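Local structure of ecto-NAD+ glycohydrolase (CD38 molecule) (Bos taurus, 3GC6) at residues E196-L201 with R233-L238. The protein is an ecto-enzyme of the ADP-ribosyl cyclase (CD38) family, with five disulfide bonds. The protein carries 1 engineered substitution. Residues are numbered along the deposited sequence; the frame is centred on the assembly and turned at random. Where two conformers were deposited one is given.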
loop_
_atom_site.group_PDB
_atom_site.type_symbol
_atom_site.label_atom_id
_atom_site.label_comp_id
_atom_site.label_asym_id
_atom_site.label_seq_id
_atom_site.Cartn_x
_atom_site.Cartn_y
_atom_site.Cartn_z
ATOM N N GLU A 196 -22.779 20.366 -6.634
ATOM C CA GLU A 196 -23.286 20.776 -7.933
ATOM C C GLU A 196 -23.141 19.590 -8.852
ATOM O O GLU A 196 -22.123 18.862 -8.804
ATOM C CB GLU A 196 -22.533 21.982 -8.507
ATOM C CG GLU A 196 -22.513 23.153 -7.520
ATOM C CD GLU A 196 -22.105 24.462 -8.147
ATOM O OE1 GLU A 196 -21.833 24.480 -9.367
ATOM O OE2 GLU A 196 -22.074 25.469 -7.396
ATOM N N LEU A 197 -24.153 19.352 -9.666
ATOM C CA LEU A 197 -24.104 18.180 -10.529
ATOM C C LEU A 197 -24.234 18.585 -11.981
ATOM O O LEU A 197 -25.156 19.350 -12.353
ATOM C CB LEU A 197 -25.222 17.196 -10.139
ATOM C CG LEU A 197 -25.275 15.861 -10.894
ATOM C CD1 LEU A 197 -25.861 14.757 -9.977
ATOM C CD2 LEU A 197 -26.072 15.988 -12.183
ATOM N N GLU A 198 -23.317 18.075 -12.797
ATOM C CA GLU A 198 -23.410 18.235 -14.234
ATOM C C GLU A 198 -23.745 16.895 -14.854
ATOM O O GLU A 198 -23.069 15.876 -14.587
ATOM C CB GLU A 198 -22.082 18.679 -14.836
ATOM C CG GLU A 198 -21.566 19.944 -14.324
ATOM C CD GLU A 198 -20.183 20.220 -14.884
ATOM O OE1 GLU A 198 -19.694 19.430 -15.739
ATOM O OE2 GLU A 198 -19.605 21.225 -14.462
ATOM N N ALA A 199 -24.776 16.887 -15.691
ATOM C CA ALA A 199 -25.136 15.678 -16.438
ATOM C C ALA A 199 -24.827 15.885 -17.909
ATOM O O ALA A 199 -25.075 16.957 -18.462
ATOM C CB ALA A 199 -26.591 15.374 -16.280
ATOM N N TRP A 200 -24.288 14.840 -18.509
ATOM C CA TRP A 200 -23.950 14.831 -19.911
ATOM C C TRP A 200 -24.724 13.683 -20.558
ATOM O O TRP A 200 -24.523 12.520 -20.184
ATOM C CB TRP A 200 -22.441 14.583 -20.030
ATOM C CG TRP A 200 -21.627 15.696 -19.408
ATOM C CD1 TRP A 200 -21.197 15.787 -18.107
ATOM C CD2 TRP A 200 -21.158 16.868 -20.076
ATOM N NE1 TRP A 200 -20.485 16.968 -17.929
ATOM C CE2 TRP A 200 -20.461 17.648 -19.121
ATOM C CE3 TRP A 200 -21.282 17.345 -21.385
ATOM C CZ2 TRP A 200 -19.868 18.876 -19.446
ATOM C CZ3 TRP A 200 -20.674 18.568 -21.717
ATOM C CH2 TRP A 200 -19.982 19.317 -20.741
ATOM N N LEU A 201 -25.627 13.982 -21.505
ATOM C CA LEU A 201 -26.370 12.924 -22.189
ATOM C C LEU A 201 -25.705 12.684 -23.543
ATOM O O LEU A 201 -25.775 13.553 -24.415
ATOM C CB LEU A 201 -27.839 13.328 -22.416
ATOM C CG LEU A 201 -28.772 13.126 -21.208
ATOM C CD1 LEU A 201 -28.360 13.990 -20.031
ATOM C CD2 LEU A 201 -30.208 13.436 -21.622
ATOM N N ARG A 233 -26.786 21.249 -13.893
ATOM C CA ARG A 233 -26.532 21.728 -15.245
ATOM C C ARG A 233 -26.547 20.509 -16.142
ATOM O O ARG A 233 -25.853 19.529 -15.851
ATOM C CB ARG A 233 -25.165 22.413 -15.331
ATOM C CG ARG A 233 -25.063 23.722 -14.558
ATOM C CD ARG A 233 -23.695 24.370 -14.758
ATOM N NE ARG A 233 -22.630 23.653 -14.057
ATOM C CZ ARG A 233 -22.430 23.730 -12.748
ATOM N NH1 ARG A 233 -23.225 24.487 -12.004
ATOM N NH2 ARG A 233 -21.446 23.041 -12.181
ATOM N N CYS A 234 -27.327 20.564 -17.222
ATOM C CA CYS A 234 -27.467 19.442 -18.111
ATOM C C CYS A 234 -27.058 19.802 -19.541
ATOM O O CYS A 234 -27.480 20.845 -20.071
ATOM C CB CYS A 234 -28.920 18.941 -18.058
ATOM S SG CYS A 234 -29.251 17.432 -18.934
ATOM N N MET A 235 -26.253 18.932 -20.147
ATOM C CA MET A 235 -25.727 19.133 -21.492
ATOM C C MET A 235 -26.033 17.893 -22.337
ATOM O O MET A 235 -25.851 16.772 -21.864
ATOM C CB MET A 235 -24.208 19.355 -21.410
ATOM C CG MET A 235 -23.746 20.743 -20.900
ATOM S SD MET A 235 -23.923 21.207 -19.150
ATOM C CE MET A 235 -23.192 19.786 -18.304
ATOM N N ASP A 236 -26.514 18.069 -23.575
ATOM C CA ASP A 236 -26.921 16.940 -24.391
ATOM C C ASP A 236 -26.517 17.154 -25.859
ATOM O O ASP A 236 -25.701 18.014 -26.168
ATOM C CB ASP A 236 -28.440 16.708 -24.266
ATOM C CG ASP A 236 -29.251 17.924 -24.721
ATOM O OD1 ASP A 236 -28.713 18.725 -25.505
ATOM O OD2 ASP A 236 -30.414 18.103 -24.279
ATOM N N ASN A 237 -27.076 16.324 -26.720
ATOM C CA ASN A 237 -26.813 16.341 -28.145
ATOM C C ASN A 237 -25.322 16.292 -28.434
ATOM O O ASN A 237 -24.799 17.111 -29.180
ATOM C CB ASN A 237 -27.463 17.565 -28.801
ATOM C CG ASN A 237 -27.684 17.355 -30.293
ATOM O OD1 ASN A 237 -27.677 16.211 -30.775
ATOM N ND2 ASN A 237 -27.863 18.439 -31.025
ATOM N N LEU A 238 -24.645 15.361 -27.767
ATOM C CA LEU A 238 -23.190 15.148 -27.950
ATOM C C LEU A 238 -22.936 13.699 -28.292
ATOM O O LEU A 238 -23.465 12.799 -27.642
ATOM C CB LEU A 238 -22.423 15.428 -26.627
ATOM C CG LEU A 238 -22.345 16.862 -26.137
ATOM C CD1 LEU A 238 -21.812 16.854 -24.709
ATOM C CD2 LEU A 238 -21.452 17.714 -27.036
HETATM O O HOH W 1 -27.017 13.197 -26.860
#
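Segments 196-201 and 233-238 lie on neighbouring parallel strands of a four-stranded sheet, 196-203 and, at its edge within this chain, 231-239, joined by a beta-alpha-beta crossover through helix 216-227. Four nearly straight backbone hydrogen bonds zip them together, from Arg233 N to Leu197 O through to Leu201 N on Met235 O, 2.8 Å. Arg233 buries the most surface. Its chain bends at chi3 (-72°), presenting the guanidinium end-on to Glu196, the two planes 66° apart; NH1 and NH2 both grip OE1, NH1 at 3.0 Å. NH2 also reaches OE2 of Glu198, whose chain lies alongside, in a weak but straight bond of 3.4 Å. Two carboxylates so share one cation, probably offsetting the nearby charge of Lys231. On the same face Met235, bent at chi2 and chi3, folds across one face of the Trp200 indole, CB against CE3 (3.5 Å) and CE 3.8 Å from the six-membered ring centroid as a CH-pi contact; SD adds an oblique Met-aromatic one, while Leu238 CD1 meets the ring edge. Ala199 and Cys234 point to the opposite face; there Leu201 and Cys234 pack on Ile218, and Leu201 CD1 lies 3.7 Å from Cys234 SG, disulfide-bonded to Cys213.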